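Local coordinates for protein endoglucanase (Humicola insolens, PDB 1DYS) that hydrolyses internal beta-1,4-glucosidic linkages in cellulose as a family 6 endoglucanase, and so takes part in the recycling of plant biomass, at residues 219-224 with 308-313; 267-272 with 314-319; 15-20 with 47-52. All coordinates share one frame; numbering follows the deposited sequence.

Contact 1: 219-224 with 308-313; sequences NVSNYN and WVKPGG
The ammonium nitrogen of Lys310 is gripped twice, by a salt bridge to Asp316 OD1 and a hydrogen bond to Glu314 O, while the hydrocarbon part of the same side chain lies along Ser221. Lys310 CB sits 3.7 Å from Ser221 CA, and farther out Lys310 CD passes 3.9 Å from Ser221 OG. CG starts out anti to the backbone N (chi1 165°), and the bend at chi2 (72°) then carries the chain past the serine, bringing NZ to its anionic and carbonyl partners beyond this segment.

Beside the lysine stem lies a purely apolar patch. Val220 and Val309 cross at about a right angle, methyl against methyl: Val220 CG1 meets Val309 CG1 at 3.6 Å, and the two CG2 atoms follow at 4.0 Å. Ile135 touches both valines, and Trp52 closes on Val220 while its NE1 donates to Val309 O. With an alanine here, Val220's two methyls are gone, and Val309, Ile135 and Trp52 would probably be left facing a gap in which the indole could shift.

Bonds within 219-224 help to set its shape. A type II beta turn, closed by Asn222 N to Asn219 O at 2.9 Å, places Ser221 at the turn position with positive phi. Behind it Asn224 N donates to a lone pair of Asn219 OD1, lying in its carbonyl plane, at 3.1 Å. Both segments are loops following parallel strands, 215-218 and 303-307, of the family 6 alpha/beta barrel; they meet across the end of the sheet, past the intervening strand 262-266, and since Asn222 and Lys310 probably bind substrate, they line the cellulose-binding cleft.

Contact 2: 267-272 with 314-319; sequences QSRVAL and ESDGQC
Arg269 reaches across to Asp316 with a side chain that is straight as far as CD, a single polar arm joining 267-272 to 314-319. The backbones stay well apart: even at their nearest, CA of Arg269 and CA of Glu314 lie 11.2 Å from each other. CB, already directed at the other segment, rests against the ring of Tyr223, which follows the arginine outward past CD until NE stands 3.6 Å from Tyr223 CE2. CG lies anti to the carbonyl carbon, and beyond CD the bend at chi3 (-65°) turns the guanidinium end-on to the carboxylate. Along the way the arginine also packs on Tyr334 and Leu338 of helix 332-340.

At the tip each terminal nitrogen takes its own oxygen. NH1 donates to Asp316 OD2 at 2.9 Å, and NH2 to Asp316 OD1 at 3.0 Å, the latter on the syn lone pair; a weak third bond joins NH2 to OD2 at 3.2 Å. The fork is not flat, because the two planes are turned 64° apart, and OD2 is met well out of the carboxylate plane. NH2 has a further acceptor in Ser221 O, so the guanidinium is tethered to two segments at once.

The carboxylate is shared as well, OD2 accepting from Asn284 N. Just before the aspartate, Ser315 OG accepts from Gly317 N at 3.0 Å, an ST turn, and Cys319 is joined to Cys283 by a disulfide. Such an end-on, two-nitrogen salt bridge belongs here to the substrate-binding region of a family 6 cellulase, where Glu314, Lys310 and nearby Trp282 probably bind substrate.

Contact 3: 15-20 with 47-52; sequences SDYSSK and VGTFYW
Tyr51, Tyr17 and Thr49 carry this buried contact, in which the first turns of helix 15-29 lie against the loop before strand 51-53 and the strand's first residue, in the family 6 alpha/beta barrel. Tyr17 and Thr49 cross at about a right angle. The threonine OG1 approaches the ring obliquely, 3.5 Å from both CD2 and CE2 of Tyr17, with Thr49 CB and CG2 close to the same two carbons. Because Tyr17 CG stands anti to the backbone N (chi1 -179°), the ring extends out from the helix toward the neighbouring loop, and its hydroxyl bonds to Gly312 O.

Tyr51 meets the helix at its first residue, Ser15. Its ring packs on Leu83 and on Ala65 of helix 60-74. The hydroxyl oxygen has more than one partner: Asn68 ND2 is the principal one, and that same amide nitrogen also bonds Ser15 OG, linking serine and tyrosine through a shared asparagine. The direct link is slighter, a weak but fairly straight hydrogen bond from Ser15 N to Tyr51 OH, 3.3 Å long with an angle of 156° at the hydrogen.

Overall arrangement
Taken together, the three contacts illustrate how chemistry tracks position in a barrel enzyme. Contact 1 lies deepest, its centre about 7 Å from the centre of the chain, and mixes methyl packing with a lysine stem. The centres of contacts 2 and 3 both lie about 13 Å from the chain centre yet differ sharply, the former a partly buried, purely ionic bridge between 267-272 and 314-319, the latter a buried meeting of helix and strand entry with only a weak polar link. Contacts 1 and 2 use consecutive pieces of one loop, 308-313 and 314-319, and touch directly. Contact 3 is tied to contact 1 by two side-chain to backbone bonds, and to contact 2 by the Lys20-Glu314 salt bridge.

Contact 1: 219-224 with 308-313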
ATOM      1  N   ASN A 219     -15.701  -0.967 -15.998  1.00 13.03           N
ATOM      2  CA  ASN A 219     -14.749   0.071 -16.354  1.00 11.66           C
ATOM      3  C   ASN A 219     -14.158   0.757 -15.125  1.00 14.11           C
ATOM      4  O   ASN A 219     -13.549   1.847 -15.315  1.00 14.12           O
ATOM      5  CB  ASN A 219     -15.364   1.136 -17.288  1.00 14.10           C
ATOM      6  CG  ASN A 219     -14.364   1.752 -18.268  1.00 17.99           C
ATOM      7  OD1 ASN A 219     -13.592   0.966 -18.816  1.00 15.33           O
ATOM      8  ND2 ASN A 219     -14.460   3.070 -18.437  1.00 17.07           N
ATOM      9  N   VAL A 220     -14.355   0.217 -13.921  1.00 13.71           N
ATOM     10  CA  VAL A 220     -13.816   0.885 -12.731  1.00 11.95           C
ATOM     11  C   VAL A 220     -12.297   0.861 -12.825  1.00 13.76           C
ATOM     12  O   VAL A 220     -11.623  -0.131 -13.043  1.00 13.52           O
ATOM     13  CB  VAL A 220     -14.289   0.215 -11.429  1.00 10.00           C
ATOM     14  CG1 VAL A 220     -13.570   0.908 -10.262  1.00 13.46           C
ATOM     15  CG2 VAL A 220     -15.808   0.297 -11.358  1.00 14.70           C
ATOM     16  N   SER A 221     -11.701   2.046 -12.730  1.00 11.96           N
ATOM     17  CA  SER A 221     -10.296   2.311 -12.886  1.00 14.66           C
ATOM     18  C   SER A 221      -9.793   2.108 -14.303  1.00 12.51           C
ATOM     19  O   SER A 221      -8.579   2.212 -14.440  1.00 16.81           O
ATOM     20  CB  SER A 221      -9.399   1.484 -11.953  1.00 14.72           C
ATOM     21  OG  SER A 221      -9.976   1.509 -10.634  1.00 12.62           O
ATOM     22  N   ASN A 222     -10.677   1.878 -15.258  1.00 13.47           N
ATOM     23  CA  ASN A 222     -10.241   1.652 -16.629  1.00 14.48           C
ATOM     24  C   ASN A 222     -10.562   2.940 -17.399  1.00 12.73           C
ATOM     25  O   ASN A 222     -10.766   3.992 -16.830  1.00 13.89           O
ATOM     26  CB  ASN A 222     -10.762   0.375 -17.280  1.00 13.91           C
ATOM     27  CG  ASN A 222      -9.717  -0.255 -18.158  1.00 19.90           C
ATOM     28  OD1 ASN A 222      -9.473   0.237 -19.258  1.00 19.28           O
ATOM     29  ND2 ASN A 222      -9.064  -1.335 -17.706  1.00 18.83           N
ATOM     30  N   TYR A 223     -10.351   2.831 -18.705  1.00 13.32           N
ATOM     31  CA  TYR A 223     -10.374   3.984 -19.590  1.00 11.77           C
ATOM     32  C   TYR A 223     -11.233   3.777 -20.834  1.00 15.77           C
ATOM     33  O   TYR A 223     -11.144   4.622 -21.752  1.00 16.62           O
ATOM     34  CB  TYR A 223      -8.919   4.197 -20.039  1.00 15.06           C
ATOM     35  CG  TYR A 223      -7.868   4.256 -18.952  1.00 15.92           C
ATOM     36  CD1 TYR A 223      -7.253   3.092 -18.468  1.00 15.93           C
ATOM     37  CD2 TYR A 223      -7.517   5.480 -18.385  1.00 16.14           C
ATOM     38  CE1 TYR A 223      -6.315   3.176 -17.453  1.00 15.58           C
ATOM     39  CE2 TYR A 223      -6.560   5.562 -17.380  1.00 17.85           C
ATOM     40  CZ  TYR A 223      -5.984   4.395 -16.930  1.00 16.41           C
ATOM     41  OH  TYR A 223      -4.995   4.453 -15.968  1.00 19.26           O
ATOM     42  N   ASN A 224     -12.003   2.692 -20.882  1.00 13.31           N
ATOM     43  CA  ASN A 224     -12.824   2.436 -22.066  1.00 14.52           C
ATOM     44  C   ASN A 224     -13.922   3.492 -22.191  1.00 16.01           C
ATOM     45  O   ASN A 224     -14.377   4.077 -21.222  1.00 16.80           O
ATOM     46  CB  ASN A 224     -13.468   1.070 -21.954  1.00 13.57           C
ATOM     47  CG  ASN A 224     -12.548  -0.117 -21.839  1.00 12.50           C
ATOM     48  OD1 ASN A 224     -11.402  -0.001 -22.258  1.00 19.32           O
ATOM     49  ND2 ASN A 224     -13.037  -1.246 -21.322  1.00 16.34           N
ATOM     50  N   TRP A 308     -18.535   8.191 -11.656  1.00 14.38           N
ATOM     51  CA  TRP A 308     -17.080   8.202 -11.486  1.00 13.45           C
ATOM     52  C   TRP A 308     -16.772   7.367 -10.221  1.00 12.10           C
ATOM     53  O   TRP A 308     -17.305   7.630  -9.126  1.00 15.65           O
ATOM     54  CB  TRP A 308     -16.432   9.561 -11.323  1.00 13.60           C
ATOM     55  CG  TRP A 308     -16.410  10.466 -12.503  1.00 13.39           C
ATOM     56  CD1 TRP A 308     -17.063  10.306 -13.676  1.00 15.59           C
ATOM     57  CD2 TRP A 308     -15.646  11.671 -12.598  1.00 10.36           C
ATOM     58  NE1 TRP A 308     -16.751  11.357 -14.538  1.00 15.23           N
ATOM     59  CE2 TRP A 308     -15.903  12.199 -13.888  1.00 12.08           C
ATOM     60  CE3 TRP A 308     -14.781  12.353 -11.725  1.00 12.71           C
ATOM     61  CZ2 TRP A 308     -15.317  13.414 -14.272  1.00 14.21           C
ATOM     62  CZ3 TRP A 308     -14.213  13.542 -12.119  1.00 14.85           C
ATOM     63  CH2 TRP A 308     -14.469  14.043 -13.406  1.00 16.00           C
ATOM     64  N   VAL A 309     -15.926   6.343 -10.427  1.00 13.08           N
ATOM     65  CA  VAL A 309     -15.593   5.481  -9.277  1.00 11.26           C
ATOM     66  C   VAL A 309     -14.121   5.688  -8.937  1.00 10.78           C
ATOM     67  O   VAL A 309     -13.825   6.124  -7.850  1.00 13.32           O
ATOM     68  CB  VAL A 309     -15.915   4.029  -9.655  1.00  8.84           C
ATOM     69  CG1 VAL A 309     -15.720   3.148  -8.421  1.00 10.12           C
ATOM     70  CG2 VAL A 309     -17.329   3.862 -10.201  1.00 15.13           C
ATOM     71  N   LYS A 310     -13.183   5.377  -9.872  1.00 12.84           N
ATOM     72  CA  LYS A 310     -11.787   5.683  -9.553  1.00 14.13           C
ATOM     73  C   LYS A 310     -11.614   7.185  -9.466  1.00 13.15           C
ATOM     74  O   LYS A 310     -12.085   7.923 -10.349  1.00 13.30           O
ATOM     75  CB  LYS A 310     -10.949   5.205 -10.748  1.00 13.66           C
ATOM     76  CG  LYS A 310      -9.525   5.690 -10.851  1.00 12.89           C
ATOM     77  CD  LYS A 310      -8.608   5.054  -9.810  1.00 15.43           C
ATOM     78  CE  LYS A 310      -7.298   5.846  -9.844  1.00 13.14           C
ATOM     79  NZ  LYS A 310      -6.266   5.120  -9.003  1.00 18.31           N
ATOM     80  N   PRO A 311     -10.908   7.673  -8.497  1.00 12.10           N
ATOM     81  CA  PRO A 311     -10.619   9.121  -8.370  1.00 12.11           C
ATOM     82  C   PRO A 311      -9.485   9.520  -9.302  1.00 14.07           C
ATOM     83  O   PRO A 311      -8.327   9.261  -8.942  1.00 13.76           O
ATOM     84  CB  PRO A 311     -10.245   9.385  -6.909  1.00 14.97           C
ATOM     85  CG  PRO A 311     -10.750   8.099  -6.249  1.00 16.80           C
ATOM     86  CD  PRO A 311     -10.455   7.009  -7.278  1.00 13.71           C
ATOM     87  N   GLY A 312      -9.742  10.075 -10.478  1.00 12.88           N
ATOM     88  CA  GLY A 312      -8.708  10.396 -11.433  1.00 15.35           C
ATOM     89  C   GLY A 312      -7.800  11.484 -10.848  1.00 15.66           C
ATOM     90  O   GLY A 312      -8.288  12.539 -10.441  1.00 14.37           O
ATOM     91  N   GLY A 313      -6.518  11.128 -10.846  1.00 12.66           N
ATOM     92  CA  GLY A 313      -5.483  11.968 -10.248  1.00 12.24           C
ATOM     93  C   GLY A 313      -4.778  11.131  -9.165  1.00 14.01           C
ATOM     94  O   GLY A 313      -3.599  11.358  -8.887  1.00 15.98           O
TER

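Contact 2: 267-272 with 314-319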
ATOM      1  N   GLN A 267     -16.768   6.441 -15.816  1.00 13.05           N
ATOM      2  CA  GLN A 267     -16.180   7.248 -16.881  1.00 10.30           C
ATOM      3  C   GLN A 267     -15.280   8.282 -16.222  1.00 15.72           C
ATOM      4  O   GLN A 267     -14.998   9.325 -16.783  1.00 15.22           O
ATOM      5  CB  GLN A 267     -17.201   7.978 -17.784  1.00 16.05           C
ATOM      6  CG  GLN A 267     -18.008   7.047 -18.682  1.00 13.66           C
ATOM      7  CD  GLN A 267     -17.163   6.480 -19.818  1.00 14.01           C
ATOM      8  OE1 GLN A 267     -17.035   7.102 -20.877  1.00 15.83           O
ATOM      9  NE2 GLN A 267     -16.593   5.328 -19.580  1.00 14.73           N
ATOM     10  N   SER A 268     -14.708   7.950 -15.032  1.00 15.92           N
ATOM     11  CA  SER A 268     -13.796   8.876 -14.362  1.00 13.57           C
ATOM     12  C   SER A 268     -12.613   9.231 -15.238  1.00 13.43           C
ATOM     13  O   SER A 268     -12.127  10.370 -15.205  1.00 12.19           O
ATOM     14  CB  SER A 268     -13.261   8.240 -13.063  1.00 12.06           C
ATOM     15  OG  SER A 268     -12.632   6.981 -13.390  1.00 15.19           O
ATOM     16  N   ARG A 269     -12.117   8.307 -16.036  1.00 16.05           N
ATOM     17  CA  ARG A 269     -10.999   8.563 -16.952  1.00 10.93           C
ATOM     18  C   ARG A 269     -11.308   7.842 -18.261  1.00 14.16           C
ATOM     19  O   ARG A 269     -11.771   6.708 -18.225  1.00 13.60           O
ATOM     20  CB  ARG A 269      -9.694   7.949 -16.407  1.00 13.90           C
ATOM     21  CG  ARG A 269      -9.276   8.545 -15.068  1.00 13.59           C
ATOM     22  CD  ARG A 269      -7.949   8.016 -14.545  1.00 16.30           C
ATOM     23  NE  ARG A 269      -8.067   6.568 -14.248  1.00 14.26           N
ATOM     24  CZ  ARG A 269      -7.028   5.881 -13.787  1.00 12.94           C
ATOM     25  NH1 ARG A 269      -5.852   6.445 -13.608  1.00 13.40           N
ATOM     26  NH2 ARG A 269      -7.165   4.564 -13.526  1.00 16.04           N
ATOM     27  N   VAL A 270     -11.145   8.505 -19.401  1.00 14.90           N
ATOM     28  CA  VAL A 270     -11.361   7.908 -20.706  1.00 13.01           C
ATOM     29  C   VAL A 270     -10.104   8.131 -21.562  1.00 15.91           C
ATOM     30  O   VAL A 270      -9.660   9.264 -21.692  1.00 15.04           O
ATOM     31  CB  VAL A 270     -12.591   8.538 -21.398  1.00 17.38           C
ATOM     32  CG1 VAL A 270     -12.787   7.862 -22.761  1.00 21.04           C
ATOM     33  CG2 VAL A 270     -13.876   8.338 -20.610  1.00 15.46           C
ATOM     34  N   ALA A 271      -9.593   7.032 -22.103  1.00 14.81           N
ATOM     35  CA  ALA A 271      -8.430   7.126 -22.980  1.00 15.02           C
ATOM     36  C   ALA A 271      -8.834   7.843 -24.262  1.00 16.45           C
ATOM     37  O   ALA A 271      -9.934   7.676 -24.807  1.00 21.19           O
ATOM     38  CB  ALA A 271      -7.979   5.701 -23.309  1.00 16.61           C
ATOM     39  N   LEU A 272      -7.910   8.662 -24.738  1.00 16.83           N
ATOM     40  CA  LEU A 272      -8.040   9.389 -25.983  1.00 23.67           C
ATOM     41  C   LEU A 272      -7.310   8.565 -27.044  1.00 24.17           C
ATOM     42  O   LEU A 272      -6.705   7.517 -26.755  1.00 23.04           O
ATOM     43  CB  LEU A 272      -7.433  10.796 -25.912  1.00 23.17           C
ATOM     44  CG  LEU A 272      -7.746  11.579 -24.623  1.00 29.20           C
ATOM     45  CD1 LEU A 272      -7.005  12.910 -24.548  1.00 29.62           C
ATOM     46  CD2 LEU A 272      -9.240  11.841 -24.496  1.00 30.09           C
ATOM     47  N   GLU A 314      -5.460  10.121  -8.629  1.00 15.55           N
ATOM     48  CA  GLU A 314      -4.775   9.181  -7.716  1.00 16.28           C
ATOM     49  C   GLU A 314      -4.027   8.156  -8.564  1.00 17.65           C
ATOM     50  O   GLU A 314      -4.643   7.553  -9.420  1.00 14.94           O
ATOM     51  CB  GLU A 314      -5.854   8.424  -6.895  1.00 15.42           C
ATOM     52  CG  GLU A 314      -6.411   9.305  -5.798  1.00 14.51           C
ATOM     53  CD  GLU A 314      -7.371   8.699  -4.806  1.00 21.84           C
ATOM     54  OE1 GLU A 314      -7.597   7.473  -4.867  1.00 22.23           O
ATOM     55  OE2 GLU A 314      -7.935   9.434  -3.960  1.00 22.72           O
ATOM     56  N   SER A 315      -2.726   7.984  -8.389  1.00 14.50           N
ATOM     57  CA  SER A 315      -1.970   7.082  -9.232  1.00 14.77           C
ATOM     58  C   SER A 315      -2.441   5.639  -9.145  1.00 15.80           C
ATOM     59  O   SER A 315      -2.875   5.150  -8.105  1.00 17.95           O
ATOM     60  CB  SER A 315      -0.498   7.185  -8.852  1.00 13.06           C
ATOM     61  OG  SER A 315       0.347   6.375  -9.638  1.00 17.54           O
ATOM     62  N   ASP A 316      -2.277   4.963 -10.271  1.00 12.32           N
ATOM     63  CA  ASP A 316      -2.513   3.540 -10.345  1.00 16.00           C
ATOM     64  C   ASP A 316      -1.294   2.736  -9.828  1.00 14.01           C
ATOM     65  O   ASP A 316      -1.438   1.542  -9.590  1.00 15.96           O
ATOM     66  CB  ASP A 316      -2.792   3.106 -11.780  1.00 13.64           C
ATOM     67  CG  ASP A 316      -4.090   3.716 -12.303  1.00 16.05           C
ATOM     68  OD1 ASP A 316      -5.054   3.740 -11.520  1.00 17.74           O
ATOM     69  OD2 ASP A 316      -4.030   4.138 -13.480  1.00 21.87           O
ATOM     70  N   GLY A 317      -0.133   3.402  -9.827  1.00 15.50           N
ATOM     71  CA  GLY A 317       1.128   2.731  -9.441  1.00 12.47           C
ATOM     72  C   GLY A 317       2.280   3.529 -10.049  1.00 14.64           C
ATOM     73  O   GLY A 317       2.035   4.456 -10.832  1.00 16.59           O
ATOM     74  N   GLN A 318       3.527   3.152  -9.791  1.00 14.21           N
ATOM     75  CA  GLN A 318       4.689   3.866 -10.303  1.00 14.75           C
ATOM     76  C   GLN A 318       5.022   3.339 -11.696  1.00 22.28           C
ATOM     77  O   GLN A 318       5.968   2.585 -11.897  1.00 22.93           O
ATOM     78  CB  GLN A 318       5.878   3.694  -9.363  1.00 16.11           C
ATOM     79  CG  GLN A 318       5.596   4.018  -7.928  1.00 24.55           C
ATOM     80  CD  GLN A 318       6.800   3.800  -7.012  1.00 31.53           C
ATOM     81  OE1 GLN A 318       6.728   2.822  -6.285  1.00 27.30           O
ATOM     82  NE2 GLN A 318       7.715   4.737  -7.210  1.00 29.42           N
ATOM     83  N   CYS A 319       4.166   3.731 -12.648  1.00 19.08           N
ATOM     84  CA  CYS A 319       4.226   3.186 -13.982  1.00 16.55           C
ATOM     85  C   CYS A 319       3.404   4.085 -14.903  1.00 22.67           C
ATOM     86  O   CYS A 319       2.763   5.029 -14.435  1.00 16.92           O
ATOM     87  CB  CYS A 319       3.658   1.766 -13.965  1.00 21.55           C
ATOM     88  SG  CYS A 319       2.261   1.288 -12.953  1.00 17.95           S
TER

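Contact 3: 15-20 with 47-52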
ATOM      1  N   SER A  15     -15.393  14.098  -0.610  1.00 16.93           N
ATOM      2  CA  SER A  15     -14.694  15.221  -0.019  1.00 19.54           C
ATOM      3  C   SER A  15     -13.184  15.044   0.028  1.00 19.95           C
ATOM      4  O   SER A  15     -12.473  16.053  -0.094  1.00 19.84           O
ATOM      5  CB  SER A  15     -15.243  15.529   1.376  1.00 23.25           C
ATOM      6  OG  SER A  15     -15.218  14.335   2.141  1.00 23.52           O
ATOM      7  N   ASP A  16     -12.714  13.805   0.184  1.00 20.02           N
ATOM      8  CA  ASP A  16     -11.250  13.648   0.221  1.00 18.50           C
ATOM      9  C   ASP A  16     -10.656  13.968  -1.147  1.00 19.89           C
ATOM     10  O   ASP A  16      -9.645  14.683  -1.294  1.00 20.29           O
ATOM     11  CB  ASP A  16     -10.913  12.234   0.663  1.00 21.86           C
ATOM     12  CG  ASP A  16      -9.392  12.065   0.752  1.00 36.14           C
ATOM     13  OD1 ASP A  16      -8.658  12.960   1.248  1.00 38.17           O
ATOM     14  OD2 ASP A  16      -8.960  11.012   0.254  1.00 36.83           O
ATOM     15  N   TYR A  17     -11.288  13.384  -2.184  1.00 18.14           N
ATOM     16  CA  TYR A  17     -10.854  13.662  -3.542  1.00 16.72           C
ATOM     17  C   TYR A  17     -10.935  15.131  -3.877  1.00 15.19           C
ATOM     18  O   TYR A  17     -10.068  15.775  -4.483  1.00 16.05           O
ATOM     19  CB  TYR A  17     -11.738  12.857  -4.496  1.00 17.07           C
ATOM     20  CG  TYR A  17     -11.478  12.956  -5.968  1.00 13.43           C
ATOM     21  CD1 TYR A  17     -10.203  12.978  -6.519  1.00 13.11           C
ATOM     22  CD2 TYR A  17     -12.567  13.023  -6.844  1.00 16.87           C
ATOM     23  CE1 TYR A  17     -10.036  13.038  -7.896  1.00 13.74           C
ATOM     24  CE2 TYR A  17     -12.404  13.093  -8.221  1.00 16.10           C
ATOM     25  CZ  TYR A  17     -11.132  13.099  -8.721  1.00 13.11           C
ATOM     26  OH  TYR A  17     -10.913  13.151 -10.079  1.00 14.15           O
ATOM     27  N   SER A  18     -12.055  15.788  -3.572  1.00 15.39           N
ATOM     28  CA  SER A  18     -12.185  17.231  -3.785  1.00 18.04           C
ATOM     29  C   SER A  18     -11.095  18.039  -3.098  1.00 17.83           C
ATOM     30  O   SER A  18     -10.561  18.991  -3.674  1.00 19.59           O
ATOM     31  CB  SER A  18     -13.587  17.632  -3.289  1.00 21.27           C
ATOM     32  OG  SER A  18     -14.524  17.529  -4.346  0.50 27.39           O
ATOM     33  N   SER A  19     -10.676  17.630  -1.900  1.00 17.26           N
ATOM     34  CA  SER A  19      -9.579  18.320  -1.224  1.00 17.67           C
ATOM     35  C   SER A  19      -8.260  18.189  -1.979  1.00 17.75           C
ATOM     36  O   SER A  19      -7.515  19.159  -2.166  1.00 18.25           O
ATOM     37  CB  SER A  19      -9.443  17.809   0.223  1.00 20.98           C
ATOM     38  OG  SER A  19     -10.597  18.142   0.958  0.60 16.86           O
ATOM     39  N   LYS A  20      -7.993  16.968  -2.461  1.00 17.13           N
ATOM     40  CA  LYS A  20      -6.764  16.715  -3.193  1.00 13.44           C
ATOM     41  C   LYS A  20      -6.700  17.508  -4.496  1.00 17.29           C
ATOM     42  O   LYS A  20      -5.641  18.007  -4.887  1.00 16.89           O
ATOM     43  CB  LYS A  20      -6.636  15.219  -3.493  1.00 17.94           C
ATOM     44  CG  LYS A  20      -6.578  14.389  -2.199  1.00 24.75           C
ATOM     45  CD  LYS A  20      -6.339  12.957  -2.631  1.00 22.80           C
ATOM     46  CE  LYS A  20      -6.768  11.910  -1.661  1.00 28.68           C
ATOM     47  NZ  LYS A  20      -6.339  10.557  -2.112  1.00 22.43           N
ATOM     48  N   VAL A  47     -19.118  17.136  -9.139  1.00 17.29           N
ATOM     49  CA  VAL A  47     -19.037  15.817  -9.791  1.00 15.28           C
ATOM     50  C   VAL A  47     -18.878  14.726  -8.729  1.00 13.52           C
ATOM     51  O   VAL A  47     -17.894  14.835  -8.006  1.00 16.31           O
ATOM     52  CB  VAL A  47     -17.844  15.798 -10.751  1.00 14.62           C
ATOM     53  CG1 VAL A  47     -17.563  14.433 -11.337  1.00 13.84           C
ATOM     54  CG2 VAL A  47     -18.091  16.743 -11.958  1.00 17.49           C
ATOM     55  N   GLY A  48     -19.888  13.854  -8.609  1.00 15.51           N
ATOM     56  CA  GLY A  48     -19.766  12.848  -7.532  1.00 16.24           C
ATOM     57  C   GLY A  48     -18.713  11.798  -7.880  1.00 15.45           C
ATOM     58  O   GLY A  48     -18.526  11.497  -9.043  1.00 15.17           O
ATOM     59  N   THR A  49     -18.057  11.279  -6.835  1.00 16.03           N
ATOM     60  CA  THR A  49     -17.077  10.211  -7.037  1.00 16.13           C
ATOM     61  C   THR A  49     -17.288   9.201  -5.903  1.00 17.15           C
ATOM     62  O   THR A  49     -17.642   9.635  -4.805  1.00 15.90           O
ATOM     63  CB  THR A  49     -15.666  10.783  -7.037  1.00 16.91           C
ATOM     64  OG1 THR A  49     -15.560  11.674  -8.172  1.00 14.21           O
ATOM     65  CG2 THR A  49     -14.651   9.689  -7.383  1.00 16.21           C
ATOM     66  N   PHE A  50     -17.136   7.898  -6.174  1.00 16.48           N
ATOM     67  CA  PHE A  50     -17.233   6.979  -5.045  1.00 13.84           C
ATOM     68  C   PHE A  50     -16.079   7.127  -4.056  1.00 14.81           C
ATOM     69  O   PHE A  50     -14.990   7.625  -4.357  1.00 15.09           O
ATOM     70  CB  PHE A  50     -17.093   5.548  -5.629  1.00 13.55           C
ATOM     71  CG  PHE A  50     -18.368   5.006  -6.187  1.00 13.29           C
ATOM     72  CD1 PHE A  50     -19.102   5.704  -7.121  1.00 16.48           C
ATOM     73  CD2 PHE A  50     -18.847   3.780  -5.747  1.00 15.87           C
ATOM     74  CE1 PHE A  50     -20.279   5.195  -7.610  1.00 15.15           C
ATOM     75  CE2 PHE A  50     -20.051   3.263  -6.212  1.00 16.11           C
ATOM     76  CZ  PHE A  50     -20.783   3.972  -7.173  1.00 15.82           C
ATOM     77  N   TYR A  51     -16.381   6.680  -2.832  1.00 11.65           N
ATOM     78  CA  TYR A  51     -15.388   6.567  -1.745  1.00 12.70           C
ATOM     79  C   TYR A  51     -14.867   5.136  -1.698  1.00 11.84           C
ATOM     80  O   TYR A  51     -15.672   4.182  -1.606  1.00 15.79           O
ATOM     81  CB  TYR A  51     -16.129   6.846  -0.425  1.00 13.11           C
ATOM     82  CG  TYR A  51     -16.542   8.285  -0.162  1.00 13.50           C
ATOM     83  CD1 TYR A  51     -17.670   8.775  -0.820  1.00 13.00           C
ATOM     84  CD2 TYR A  51     -15.898   9.114   0.725  1.00 15.21           C
ATOM     85  CE1 TYR A  51     -18.131  10.058  -0.629  1.00 15.73           C
ATOM     86  CE2 TYR A  51     -16.351  10.413   0.940  1.00 16.71           C
ATOM     87  CZ  TYR A  51     -17.456  10.876   0.250  1.00 19.01           C
ATOM     88  OH  TYR A  51     -17.876  12.170   0.471  1.00 16.58           O
ATOM     89  N   TRP A  52     -13.551   4.947  -1.734  1.00 13.83           N
ATOM     90  CA  TRP A  52     -12.954   3.642  -1.694  1.00 12.86           C
ATOM     91  C   TRP A  52     -12.619   3.186  -0.272  1.00 13.06           C
ATOM     92  O   TRP A  52     -11.827   3.806   0.424  1.00 15.63           O
ATOM     93  CB  TRP A  52     -11.671   3.606  -2.523  1.00 13.88           C
ATOM     94  CG  TRP A  52     -11.945   3.668  -4.007  1.00 11.93           C
ATOM     95  CD1 TRP A  52     -12.496   4.700  -4.714  1.00 14.24           C
ATOM     96  CD2 TRP A  52     -11.707   2.607  -4.958  1.00 12.10           C
ATOM     97  NE1 TRP A  52     -12.557   4.399  -6.048  1.00 10.67           N
ATOM     98  CE2 TRP A  52     -12.084   3.107  -6.209  1.00 12.07           C
ATOM     99  CE3 TRP A  52     -11.188   1.311  -4.847  1.00 12.55           C
ATOM    100  CZ2 TRP A  52     -11.955   2.332  -7.377  1.00 12.99           C
ATOM    101  CZ3 TRP A  52     -11.069   0.547  -6.001  1.00 13.86           C
ATOM    102  CH2 TRP A  52     -11.444   1.074  -7.258  1.00 13.59           C
TER